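Local coordinates for protein fructokinase (Silicibacter sp., PDB 3C8U) that probably catalyses the ATP-dependent phosphorylation of fructose, as a putative sugar kinase built on the P-loop fold, at residues E13-D16 and R22-V25; L38-A43 and A53-M58; K77-T82 and L188-A193; N132-D137 and A146-S151; Q167-H172 and A181-N186. All blocks are in the same frame, centred on the assembly; numbering follows the deposited sequence. Where two conformers were deposited one is given.

Contact 1: residues E13-D16 and R22-V25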
# COMPACT_ATOMS: atom_id res chain seq x y z
N GLU A 13 18.14 10.57 -2.63
CA GLU A 13 18.50 11.99 -2.55
C GLU A 13 17.62 12.70 -1.56
O GLU A 13 17.97 13.76 -1.05
CB GLU A 13 18.34 12.72 -3.89
CG GLU A 13 19.24 12.21 -4.96
CD GLU A 13 18.94 12.86 -6.29
OE1 GLU A 13 17.89 13.53 -6.42
OE2 GLU A 13 19.73 12.64 -7.21
N ARG A 14 16.45 12.14 -1.35
CA ARG A 14 15.43 12.78 -0.52
C ARG A 14 15.43 12.28 0.91
O ARG A 14 14.86 12.91 1.81
CB ARG A 14 14.06 12.64 -1.15
CG ARG A 14 13.93 13.45 -2.42
CD ARG A 14 12.57 13.15 -3.07
NE ARG A 14 12.24 14.03 -4.21
CZ ARG A 14 12.85 14.00 -5.38
NH1 ARG A 14 13.86 13.16 -5.60
NH2 ARG A 14 12.47 14.84 -6.33
N LEU A 15 16.09 11.16 1.12
CA LEU A 15 16.27 10.61 2.49
C LEU A 15 17.38 11.38 3.18
O LEU A 15 18.19 12.02 2.54
CB LEU A 15 16.60 9.12 2.42
CG LEU A 15 15.41 8.27 1.94
CD1 LEU A 15 15.89 6.84 1.77
CD2 LEU A 15 14.18 8.37 2.89
N ASP A 16 17.41 11.33 4.49
CA ASP A 16 18.37 12.10 5.29
C ASP A 16 19.22 11.11 6.08
O ASP A 16 18.73 10.50 7.02
CB ASP A 16 17.63 13.02 6.26
CG ASP A 16 18.56 13.83 7.13
OD1 ASP A 16 19.80 13.68 7.03
OD2 ASP A 16 18.03 14.58 7.97
N ARG A 22 14.43 4.64 11.82
CA ARG A 22 14.15 4.04 10.54
C ARG A 22 13.38 5.04 9.68
O ARG A 22 12.55 5.82 10.16
CB ARG A 22 13.34 2.76 10.76
CG ARG A 22 13.03 2.03 9.52
CD ARG A 22 12.30 0.74 9.81
NE ARG A 22 13.15 -0.24 10.47
CZ ARG A 22 13.00 -0.66 11.71
NH1 ARG A 22 12.05 -0.17 12.49
NH2 ARG A 22 13.83 -1.56 12.19
N GLN A 23 13.67 5.02 8.39
CA GLN A 23 12.98 5.89 7.41
C GLN A 23 11.85 5.13 6.71
O GLN A 23 11.94 3.93 6.47
CB GLN A 23 13.99 6.49 6.43
CG GLN A 23 14.86 7.58 7.14
CD GLN A 23 15.99 8.12 6.28
OE1 GLN A 23 16.00 9.30 5.96
NE2 GLN A 23 16.92 7.26 5.89
N LEU A 24 10.78 5.87 6.47
CA LEU A 24 9.57 5.38 5.79
C LEU A 24 9.37 6.01 4.41
O LEU A 24 9.36 7.23 4.22
CB LEU A 24 8.33 5.64 6.64
CG LEU A 24 8.28 5.07 8.08
CD1 LEU A 24 6.86 5.21 8.63
CD2 LEU A 24 8.65 3.66 8.08
N VAL A 25 9.20 5.12 3.46
CA VAL A 25 8.87 5.49 2.10
C VAL A 25 7.54 4.88 1.73
O VAL A 25 7.34 3.67 1.79
CB VAL A 25 9.98 5.05 1.08
CG1 VAL A 25 9.55 5.33 -0.38
CG2 VAL A 25 11.31 5.73 1.39
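A buried turn-to-strand contact sets Leu-15 and Asp-16 against Gln-23 and Val-25. It lies where the chain leaves helix 4-14 and soon enters strand 23-28. This strand is the middle one of a five-stranded parallel sheet with strand order 2-3-1-4-5, the order of P-loop kinases. It leads into a glycine-rich loop that is probably the Walker A motif.

Gln-23 does most of the work. Its CG is anti to its own carbonyl carbon (chi1 -72°), and the rest of the chain is extended, which carries the amide across to the turn. There OE1 accepts a bond from the backbone N of Asp-16, 2.9 Å away. The bond is nearly straight, with an N-H...O angle of 162°. The donor lies in the carbonyl plane, on a lone pair. The buried amide oxygen thus has a firm partner, and the start of the turn is tied to the strand. The carboxylate of Asp-16 has another partner: OD1 bonds to the backbone N of Arg-18.

Leu-15 packs against the Gln-23 amide beside this bond. Its side chain crosses that of Gln-23 obliquely, with CB 3.6 Å from OE1 of Gln-23. Leu-15 also packs on Val-126 and Val-150, from the two strands beside 23-28. Further along the strand, Val-25 offers CG2, the methyl anti to its carbonyl carbon, and this carbon meets CD2 of Leu-15 at 4.2 Å.

Contact 2: residues L38-A43 and A53-M58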
# COMPACT_ATOMS: atom_id res chain seq x y z
N LEU A 38 6.39 -2.99 -8.27
CA LEU A 38 7.29 -1.81 -8.21
C LEU A 38 8.02 -1.70 -6.85
O LEU A 38 9.24 -1.49 -6.78
CB LEU A 38 6.52 -0.52 -8.52
CG LEU A 38 7.34 0.76 -8.50
CD1 LEU A 38 8.43 0.72 -9.60
CD2 LEU A 38 6.45 1.99 -8.65
N SER A 39 7.30 -1.92 -5.77
CA SER A 39 7.88 -1.70 -4.43
C SER A 39 9.06 -2.63 -4.15
O SER A 39 10.10 -2.23 -3.61
CB SER A 39 6.82 -1.89 -3.35
OG SER A 39 6.25 -3.18 -3.40
N ASN A 40 8.88 -3.89 -4.53
CA ASN A 40 9.90 -4.91 -4.28
C ASN A 40 11.23 -4.66 -5.03
O ASN A 40 12.31 -4.70 -4.40
CB ASN A 40 9.33 -6.31 -4.50
CG ASN A 40 8.45 -6.71 -3.36
OD1 ASN A 40 8.95 -7.05 -2.31
ND2 ASN A 40 7.13 -6.58 -3.52
N PRO A 41 11.17 -4.37 -6.34
CA PRO A 41 12.41 -4.03 -7.01
C PRO A 41 13.05 -2.75 -6.50
O PRO A 41 14.26 -2.63 -6.47
CB PRO A 41 11.98 -3.86 -8.47
CG PRO A 41 10.81 -4.78 -8.60
CD PRO A 41 10.07 -4.53 -7.31
N LEU A 42 12.21 -1.82 -6.05
CA LEU A 42 12.70 -0.57 -5.45
C LEU A 42 13.43 -0.86 -4.15
O LEU A 42 14.48 -0.29 -3.90
CB LEU A 42 11.57 0.45 -5.22
CG LEU A 42 12.02 1.73 -4.48
CD1 LEU A 42 13.02 2.55 -5.32
CD2 LEU A 42 10.84 2.60 -4.04
N ALA A 43 12.87 -1.77 -3.34
CA ALA A 43 13.51 -2.21 -2.09
C ALA A 43 14.88 -2.81 -2.37
O ALA A 43 15.87 -2.56 -1.66
CB ALA A 43 12.58 -3.25 -1.28
N ALA A 53 16.36 -2.21 2.70
CA ALA A 53 14.96 -1.85 2.56
C ALA A 53 14.12 -3.07 2.42
O ALA A 53 14.55 -4.09 1.88
CB ALA A 53 14.76 -0.95 1.32
N GLU A 54 12.91 -2.94 2.94
CA GLU A 54 11.87 -3.97 2.82
C GLU A 54 10.49 -3.37 2.62
O GLU A 54 10.24 -2.24 3.02
CB GLU A 54 11.90 -4.87 4.05
CG GLU A 54 13.12 -5.77 4.06
CD GLU A 54 13.28 -6.57 5.32
OE1 GLU A 54 12.50 -7.52 5.54
OE2 GLU A 54 14.22 -6.27 6.09
N VAL A 55 9.63 -4.16 2.02
CA VAL A 55 8.26 -3.74 1.71
C VAL A 55 7.31 -4.19 2.82
O VAL A 55 7.27 -5.37 3.17
CB VAL A 55 7.79 -4.26 0.33
CG1 VAL A 55 6.35 -3.78 0.06
CG2 VAL A 55 8.76 -3.78 -0.80
N VAL A 56 6.56 -3.24 3.34
CA VAL A 56 5.57 -3.48 4.41
C VAL A 56 4.17 -3.18 3.84
O VAL A 56 3.79 -2.02 3.63
CB VAL A 56 5.86 -2.62 5.65
CG1 VAL A 56 4.69 -2.79 6.73
CG2 VAL A 56 7.25 -2.94 6.24
N PRO A 57 3.39 -4.22 3.51
CA PRO A 57 2.05 -3.89 3.02
C PRO A 57 1.05 -3.50 4.10
O PRO A 57 1.11 -3.99 5.23
CB PRO A 57 1.60 -5.20 2.39
CG PRO A 57 2.80 -6.01 2.26
CD PRO A 57 3.68 -5.64 3.34
N MSE A 58 0.12 -2.64 3.70
CA MSE A 58 -0.99 -2.23 4.58
C MSE A 58 -2.14 -3.24 4.64
O MSE A 58 -2.96 -3.15 5.51
CB MSE A 58 -1.50 -0.81 4.26
CG MSE A 58 -2.42 -0.60 3.14
SE MSE A 58 -3.49 1.12 3.27
CE MSE A 58 -4.75 0.59 4.54
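Ser-39 OG is gripped by several groups while its own side chain rests on Val-55. Its firm bond is to OE1 of Glu-130, and weak bonds join it to the carbonyl oxygens of Lys-35 and Ser-36. With chi1 at 58°, OG sits between the backbone N and the carbonyl carbon. From there it passes 3.5 Å from CG1 of Val-55.

Val-55 carries most of the contact. It points from strand 53-57 toward helix 36-48, and its two methyls go to different places. CG1 is anti to the backbone N (chi1 180°) and lies against the Ser-39 hydroxyl. CG2 presses into the helix surface, 3.5 Å from the backbone O of Ser-39. It also touches OD1 of Asn-40 at 3.6 Å and CB of Ala-43 at 3.9 Å. The Asn-40 side chain crosses Val-55 at about a right angle, and its ND2 bonds back to O of Ser-36. With an alanine in place of Val-55, both methyls are lost, and a gap would probably open between the strand and Ser-39, Asn-40 and Ala-43.

Closer still is the end near Ala-43 and Ala-53, where the CA atoms are 4.9 Å apart. Small residues permit this: the two CB atoms meet at 4.1 Å. Ser-47 OG also joins the pieces, bonding both O of Ala-43 and N of Ala-53.

Helix and strand run nearly antiparallel, at 158°. This is the helix-on-strand packing of a beta-alpha-beta crossover, here the one that contains the probable Walker A loop of a P-loop kinase, between strand 23-28 and helix 36-48.

Contact 3: residues K77-T82 and L188-A193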
# COMPACT_ATOMS: atom_id res chain seq x y z
N LYS A 77 -15.51 -4.48 1.37
CA LYS A 77 -14.18 -4.86 1.85
C LYS A 77 -13.15 -4.37 0.88
O LYS A 77 -13.23 -4.63 -0.30
CB LYS A 77 -14.03 -6.36 2.05
CG LYS A 77 -12.76 -6.75 2.79
CD LYS A 77 -12.80 -8.21 3.24
CE LYS A 77 -11.54 -8.59 4.00
NZ LYS A 77 -11.53 -9.93 4.58
N GLY A 78 -12.20 -3.60 1.40
CA GLY A 78 -11.21 -2.96 0.56
C GLY A 78 -11.30 -1.46 0.61
O GLY A 78 -10.33 -0.76 0.36
N ALA A 79 -12.49 -0.99 0.93
CA ALA A 79 -12.73 0.44 1.14
C ALA A 79 -12.00 0.91 2.40
O ALA A 79 -11.74 0.11 3.32
CB ALA A 79 -14.25 0.75 1.23
N PRO A 80 -11.70 2.21 2.49
CA PRO A 80 -10.88 2.67 3.61
C PRO A 80 -11.49 2.32 4.95
O PRO A 80 -10.78 1.99 5.90
CB PRO A 80 -10.84 4.19 3.43
CG PRO A 80 -11.31 4.48 2.09
CD PRO A 80 -11.98 3.27 1.51
N GLU A 81 -12.81 2.41 5.04
CA GLU A 81 -13.48 2.21 6.33
C GLU A 81 -13.47 0.74 6.77
O GLU A 81 -13.80 0.38 7.92
CB GLU A 81 -14.91 2.75 6.34
CG GLU A 81 -15.81 2.08 5.37
CD GLU A 81 -15.93 2.81 4.05
OE1 GLU A 81 -14.91 3.36 3.53
OE2 GLU A 81 -17.07 2.79 3.52
N THR A 82 -13.00 -0.11 5.88
CA THR A 82 -12.85 -1.53 6.18
C THR A 82 -11.46 -1.89 6.70
O THR A 82 -11.15 -3.05 6.94
CB THR A 82 -13.26 -2.42 4.97
OG1 THR A 82 -12.27 -2.39 3.93
CG2 THR A 82 -14.61 -1.93 4.45
N LEU A 188 -13.29 -0.76 -8.18
CA LEU A 188 -13.25 0.41 -9.10
C LEU A 188 -13.82 1.64 -8.41
O LEU A 188 -13.38 2.75 -8.67
CB LEU A 188 -13.97 0.16 -10.45
CG LEU A 188 -13.14 -0.26 -11.68
CD1 LEU A 188 -13.92 0.13 -12.95
CD2 LEU A 188 -11.71 0.31 -11.74
N ALA A 189 -14.78 1.41 -7.52
CA ALA A 189 -15.36 2.50 -6.73
C ALA A 189 -14.27 3.06 -5.83
O ALA A 189 -14.15 4.28 -5.61
CB ALA A 189 -16.58 2.02 -5.89
N ASN A 190 -13.45 2.16 -5.33
CA ASN A 190 -12.32 2.55 -4.43
C ASN A 190 -11.27 3.32 -5.21
O ASN A 190 -10.73 4.32 -4.77
CB ASN A 190 -11.70 1.31 -3.76
CG ASN A 190 -12.65 0.65 -2.75
OD1 ASN A 190 -13.60 1.28 -2.26
ND2 ASN A 190 -12.46 -0.64 -2.52
N ALA A 191 -11.01 2.82 -6.42
CA ALA A 191 -10.02 3.44 -7.31
C ALA A 191 -10.46 4.87 -7.57
O ALA A 191 -9.67 5.79 -7.58
CB ALA A 191 -9.86 2.66 -8.63
N ARG A 192 -11.76 5.02 -7.70
CA ARG A 192 -12.38 6.29 -8.02
C ARG A 192 -12.29 7.24 -6.81
O ARG A 192 -11.94 8.42 -6.96
CB ARG A 192 -13.85 6.07 -8.46
CG ARG A 192 -14.40 7.10 -9.42
CD ARG A 192 -15.47 6.52 -10.39
NE ARG A 192 -16.36 5.54 -9.78
CZ ARG A 192 -16.37 4.24 -10.08
NH1 ARG A 192 -15.53 3.76 -11.00
NH2 ARG A 192 -17.21 3.41 -9.46
N ALA A 193 -12.60 6.72 -5.62
CA ALA A 193 -12.52 7.51 -4.36
C ALA A 193 -11.09 8.00 -4.13
O ALA A 193 -10.84 9.13 -3.66
CB ALA A 193 -12.98 6.64 -3.13
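The loop leading into a short 3-10 turn (80-82) packs on helix 186-195 through Asn-190. The touching residues are Gly-78 and Ala-79. Asn-190 has CG anti to its carbonyl carbon (chi1 -68°), which sends the amide out from the helix to the loop backbone.

The amide is packed there, not bonded. Its ND2 lies 3.4 Å from C of Gly-78. Ala-79 N is also near ND2, but both are donors. On the other branch, OD1 touches CB of Ala-79 at 3.6 Å. ND2 has a weak bond to OD1 of Asn-186, whose own ND2 bonds to O of Lys-77.

Glycine is needed at Gly-78. At its phi of 116° a CB would jam against the preceding carbonyl oxygen.

Thr-82 fixes the loop from within. Its OG1 accepts from N of Gly-78 at 2.8 Å and donates to O of Ala-79 at 2.6 Å. The same carbonyl takes N of Thr-82, so two donors hold it.

Tyr-133, just past strand 126-131, bonds through OH to O of Gly-78. The loop and helix therefore gather near the carboxyl ends of the parallel strands, the active-site edge in P-loop kinases.

Contact 4: residues N132-D137 and A146-S151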
# COMPACT_ATOMS: atom_id res chain seq x y z
N ASN A 132 -3.20 1.38 -0.74
CA ASN A 132 -4.07 2.18 -1.58
C ASN A 132 -4.35 3.57 -1.03
O ASN A 132 -4.72 4.47 -1.77
CB ASN A 132 -5.37 1.41 -1.84
CG ASN A 132 -5.14 0.12 -2.59
OD1 ASN A 132 -4.31 0.07 -3.52
ND2 ASN A 132 -5.84 -0.92 -2.21
N TYR A 133 -4.20 3.73 0.29
CA TYR A 133 -4.66 4.94 1.00
C TYR A 133 -3.58 5.72 1.72
O TYR A 133 -3.82 6.24 2.81
CB TYR A 133 -5.79 4.58 1.99
CG TYR A 133 -6.90 3.82 1.30
CD1 TYR A 133 -7.65 4.41 0.29
CD2 TYR A 133 -7.19 2.51 1.64
CE1 TYR A 133 -8.65 3.71 -0.37
CE2 TYR A 133 -8.19 1.80 0.99
CZ TYR A 133 -8.91 2.40 -0.01
OH TYR A 133 -9.91 1.69 -0.66
N LEU A 134 -2.40 5.82 1.09
CA LEU A 134 -1.24 6.45 1.72
C LEU A 134 -1.08 7.93 1.42
O LEU A 134 -0.28 8.62 2.05
CB LEU A 134 0.05 5.69 1.39
CG LEU A 134 0.04 4.19 1.77
CD1 LEU A 134 1.48 3.65 1.63
CD2 LEU A 134 -0.55 3.88 3.18
N LEU A 135 -1.89 8.38 0.46
CA LEU A 135 -1.90 9.77 -0.03
C LEU A 135 -3.35 10.21 -0.21
O LEU A 135 -3.77 10.78 -1.21
CB LEU A 135 -1.12 9.91 -1.34
CG LEU A 135 0.41 9.78 -1.18
CD1 LEU A 135 1.16 9.88 -2.51
CD2 LEU A 135 0.99 10.79 -0.17
N PHE A 136 -4.13 9.86 0.80
CA PHE A 136 -5.60 9.91 0.74
C PHE A 136 -6.19 11.00 1.62
O PHE A 136 -6.04 11.02 2.85
CB PHE A 136 -6.12 8.51 1.11
CG PHE A 136 -7.58 8.31 0.89
CD1 PHE A 136 -8.12 8.35 -0.39
CD2 PHE A 136 -8.42 8.01 1.96
CE1 PHE A 136 -9.48 8.13 -0.59
CE2 PHE A 136 -9.79 7.81 1.77
CZ PHE A 136 -10.32 7.87 0.50
N ASP A 137 -6.86 11.93 0.95
CA ASP A 137 -7.37 13.16 1.58
C ASP A 137 -8.74 12.91 2.23
O ASP A 137 -9.81 13.26 1.72
CB ASP A 137 -7.39 14.30 0.57
CG ASP A 137 -7.60 15.67 1.21
OD1 ASP A 137 -7.69 15.82 2.45
OD2 ASP A 137 -7.65 16.62 0.43
N ALA A 146 2.30 13.13 6.90
CA ALA A 146 3.26 13.78 7.79
C ALA A 146 4.28 12.78 8.27
O ALA A 146 5.35 13.14 8.76
CB ALA A 146 2.57 14.41 8.98
N ILE A 147 3.94 11.49 8.17
CA ILE A 147 4.80 10.42 8.72
C ILE A 147 5.86 9.98 7.71
O ILE A 147 6.93 9.51 8.06
CB ILE A 147 3.99 9.13 9.08
CG1 ILE A 147 2.90 9.42 10.10
CG2 ILE A 147 4.87 8.04 9.72
CD1 ILE A 147 2.13 8.17 10.46
N TRP A 148 5.51 10.09 6.45
CA TRP A 148 6.37 9.59 5.39
C TRP A 148 7.61 10.47 5.25
O TRP A 148 7.53 11.69 5.36
CB TRP A 148 5.66 9.56 4.03
CG TRP A 148 4.27 8.92 3.96
CD1 TRP A 148 3.25 9.34 3.19
CD2 TRP A 148 3.79 7.80 4.71
NE1 TRP A 148 2.14 8.54 3.39
CE2 TRP A 148 2.46 7.57 4.31
CE3 TRP A 148 4.36 6.95 5.66
CZ2 TRP A 148 1.68 6.54 4.83
CZ3 TRP A 148 3.58 5.91 6.19
CH2 TRP A 148 2.26 5.72 5.76
N ASP A 149 8.75 9.84 4.95
CA ASP A 149 9.95 10.60 4.64
C ASP A 149 10.03 10.94 3.18
O ASP A 149 10.47 12.02 2.79
CB ASP A 149 11.21 9.88 5.15
CG ASP A 149 11.21 9.76 6.66
OD1 ASP A 149 11.26 10.79 7.37
OD2 ASP A 149 11.19 8.62 7.14
N VAL A 150 9.59 9.99 2.36
CA VAL A 150 9.48 10.16 0.91
C VAL A 150 8.18 9.47 0.51
O VAL A 150 7.81 8.43 1.05
CB VAL A 150 10.68 9.57 0.10
CG1 VAL A 150 10.51 9.79 -1.42
CG2 VAL A 150 12.04 10.12 0.61
N SER A 151 7.46 10.08 -0.40
CA SER A 151 6.24 9.48 -0.90
C SER A 151 6.22 9.42 -2.42
O SER A 151 6.71 10.32 -3.15
CB SER A 151 5.02 10.24 -0.39
OG SER A 151 4.88 11.46 -1.09
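Trp-148 buries the most surface here, and it does so against Leu-134 and Leu-135. Its CG is anti to the carbonyl carbon (chi1 -49°), which sends the indole toward residues 134-135. The indole NE1 donates to the backbone O of Leu-134 at 2.8 Å. The bond is almost straight, with an N-H...O angle of 172°. The oxygen lies in the ring plane, at the indole edge, while the donor is tilted 18° from the carbonyl plane. One buried N-H and one backbone carbonyl thus satisfy each other, and the bond fixes how the indole is turned.

The Leu-134 side chain packs by the same ring, out of its plane, and crosses that of Trp-148 at about a right angle. CD2 of Leu-134 comes within 3.8 Å of CZ2 of Trp-148.

These residues join the two ends of the connection between strands 126-131 and 150-154 of the P-loop kinase fold. Strand 23-28 runs between those two strands, and its Ala-26 touches both Leu-134 and Trp-148. Replacing Trp-148 by a phenylalanine removes the ring N-H, and the carbonyl of Leu-134 would probably be left without this donor.

Leu-135 approaches from the pyrrole end of the indole. Its CD2 is near the ring plane, 4.3 Å from CD1 of Trp-148. The same methyl also rests on Ser-151, at 4.1 Å from OG.

Contact 5: residues Q167-H172 and A181-N186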
# COMPACT_ATOMS: atom_id res chain seq x y z
N GLN A 167 -9.31 -8.97 -15.48
CA GLN A 167 -8.43 -10.14 -15.63
C GLN A 167 -8.26 -10.87 -14.30
O GLN A 167 -8.29 -12.11 -14.24
CB GLN A 167 -7.07 -9.79 -16.22
CG GLN A 167 -6.27 -11.04 -16.68
CD GLN A 167 -7.04 -11.93 -17.68
OE1 GLN A 167 -7.37 -11.50 -18.78
NE2 GLN A 167 -7.30 -13.18 -17.29
N ARG A 168 -8.13 -10.09 -13.25
CA ARG A 168 -7.95 -10.65 -11.90
C ARG A 168 -9.09 -11.58 -11.60
O ARG A 168 -8.92 -12.72 -11.20
CB ARG A 168 -7.84 -9.55 -10.83
CG ARG A 168 -7.93 -10.05 -9.40
CD ARG A 168 -7.22 -9.09 -8.43
NE ARG A 168 -8.14 -8.23 -7.68
CZ ARG A 168 -7.75 -7.18 -6.96
NH1 ARG A 168 -6.46 -6.85 -6.91
NH2 ARG A 168 -8.63 -6.44 -6.30
N TRP A 169 -10.29 -11.09 -11.89
CA TRP A 169 -11.50 -11.81 -11.54
C TRP A 169 -11.72 -12.98 -12.50
O TRP A 169 -12.32 -14.01 -12.14
CB TRP A 169 -12.69 -10.86 -11.46
CG TRP A 169 -12.54 -10.03 -10.24
CD1 TRP A 169 -12.16 -8.72 -10.17
CD2 TRP A 169 -12.67 -10.48 -8.89
NE1 TRP A 169 -12.08 -8.32 -8.85
CE2 TRP A 169 -12.39 -9.38 -8.05
CE3 TRP A 169 -13.01 -11.71 -8.32
CZ2 TRP A 169 -12.45 -9.47 -6.65
CZ3 TRP A 169 -13.07 -11.80 -6.92
CH2 TRP A 169 -12.79 -10.69 -6.11
N LEU A 170 -11.16 -12.84 -13.70
CA LEU A 170 -11.25 -13.91 -14.70
C LEU A 170 -10.36 -15.07 -14.21
O LEU A 170 -10.73 -16.24 -14.28
CB LEU A 170 -10.80 -13.44 -16.08
CG LEU A 170 -11.77 -12.61 -16.91
CD1 LEU A 170 -11.10 -12.14 -18.24
CD2 LEU A 170 -13.03 -13.40 -17.17
N ASP A 171 -9.22 -14.71 -13.67
CA ASP A 171 -8.26 -15.70 -13.12
C ASP A 171 -8.91 -16.50 -11.99
O ASP A 171 -8.68 -17.69 -11.81
CB ASP A 171 -6.98 -15.01 -12.64
CG ASP A 171 -6.13 -14.51 -13.79
OD1 ASP A 171 -6.47 -14.83 -14.95
OD2 ASP A 171 -5.14 -13.78 -13.54
N HIS A 172 -9.77 -15.81 -11.27
CA HIS A 172 -10.46 -16.36 -10.13
C HIS A 172 -11.56 -17.32 -10.59
O HIS A 172 -12.17 -18.02 -9.80
CB HIS A 172 -11.03 -15.25 -9.24
CG HIS A 172 -11.20 -15.67 -7.82
ND1 HIS A 172 -12.26 -15.25 -7.04
CD2 HIS A 172 -10.47 -16.49 -7.05
CE1 HIS A 172 -12.16 -15.79 -5.84
NE2 HIS A 172 -11.08 -16.55 -5.82
N ALA A 181 -18.58 -7.08 -13.57
CA ALA A 181 -19.54 -6.57 -12.58
C ALA A 181 -18.84 -6.45 -11.24
O ALA A 181 -18.99 -5.47 -10.50
CB ALA A 181 -20.77 -7.50 -12.46
N ARG A 182 -18.03 -7.45 -10.95
CA ARG A 182 -17.35 -7.54 -9.66
C ARG A 182 -16.39 -6.38 -9.55
O ARG A 182 -16.33 -5.67 -8.54
CB ARG A 182 -16.60 -8.86 -9.55
CG ARG A 182 -15.94 -9.11 -8.23
CD ARG A 182 -16.96 -9.31 -7.13
NE ARG A 182 -16.32 -9.89 -5.95
CZ ARG A 182 -16.28 -11.19 -5.69
NH1 ARG A 182 -16.87 -12.06 -6.51
NH2 ARG A 182 -15.66 -11.63 -4.60
N ALA A 183 -15.62 -6.20 -10.60
CA ALA A 183 -14.58 -5.17 -10.63
C ALA A 183 -15.16 -3.77 -10.59
O ALA A 183 -14.62 -2.86 -9.94
CB ALA A 183 -13.71 -5.31 -11.85
N GLN A 184 -16.27 -3.61 -11.31
CA GLN A 184 -16.92 -2.30 -11.47
C GLN A 184 -17.57 -1.92 -10.15
O GLN A 184 -17.86 -0.77 -9.84
CB GLN A 184 -17.91 -2.27 -12.65
CG GLN A 184 -17.22 -1.81 -13.95
CD GLN A 184 -18.08 -1.95 -15.22
OE1 GLN A 184 -19.27 -2.26 -15.15
NE2 GLN A 184 -17.47 -1.71 -16.38
N GLY A 185 -17.75 -2.93 -9.34
CA GLY A 185 -18.31 -2.69 -8.04
C GLY A 185 -17.19 -2.07 -7.21
O GLY A 185 -16.58 -1.05 -7.56
N ASN A 186 -16.94 -2.75 -6.12
CA ASN A 186 -15.98 -2.34 -5.08
C ASN A 186 -14.66 -1.73 -5.59
O ASN A 186 -14.40 -0.52 -5.45
CB ASN A 186 -15.67 -3.62 -4.30
CG ASN A 186 -15.12 -3.38 -2.93
OD1 ASN A 186 -15.14 -2.28 -2.38
ND2 ASN A 186 -14.63 -4.47 -2.35
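The backbones of helices 158-171 and 176-184 come near each other at Trp-169 and Ala-183, whose CA atoms are 7.4 Å apart. The space between them is filled mainly by the Trp-169 indole and the Arg-182 side chain.

Arg-182 lies across the face of the ring. Its CG is anti to the backbone N (chi1 -176°), and the chain then bends at chi2 (68°). The bend sets the aliphatic part over the indole and brings the guanidinium over the CZ3-CH2 side of the six-membered ring. CG makes a CH-pi contact, 3.6 Å from the centroid of the Trp-169 six-membered ring and close to the ring normal. Further out, NH2 of Arg-182 is 3.4 Å from CH2 of Trp-169. CZ3 of Trp-169 lies over the centre of one guanidinium face. The two planes are 34° apart, so the guanidinium is tipped against the indole.

The pair belongs to a helical hairpin after strand 150-154. In P-loop kinases this region usually forms the mobile lid, and these helices are consistent with that part. Trp-169 also touches Ala-179, and Ala-183 packs on Leu-165 and Val-166, which continues the apolar seam between the helices.

Ala-183 meets the other end of the indole, its CB 4.1 Å from CD1 of Trp-169.

Overall arrangement
Contacts 1, 2 and 4 all reach the five-stranded parallel sheet, and their centres lie 13 to 15 Å apart. Contact 1 closes before contact 2 opens. Contacts 4 and 5 both fall inside the long loop closed by contact 3. Contacts 1 and 4 meet through neighbouring strands 23-28 and 150-154, where Leu-24 O probably bonds Asp-149 N. Selenomethionine Met-58 of contact 2 packs on the start of contact 4. Contact 3 touches contact 4 through Tyr-133 and contact 5 through Asn-186. Contact 5 is about 36 Å from contact 1, centre to centre. The series thus runs from the sheet core to a helical region that probably corresponds to the lid of P-loop kinases.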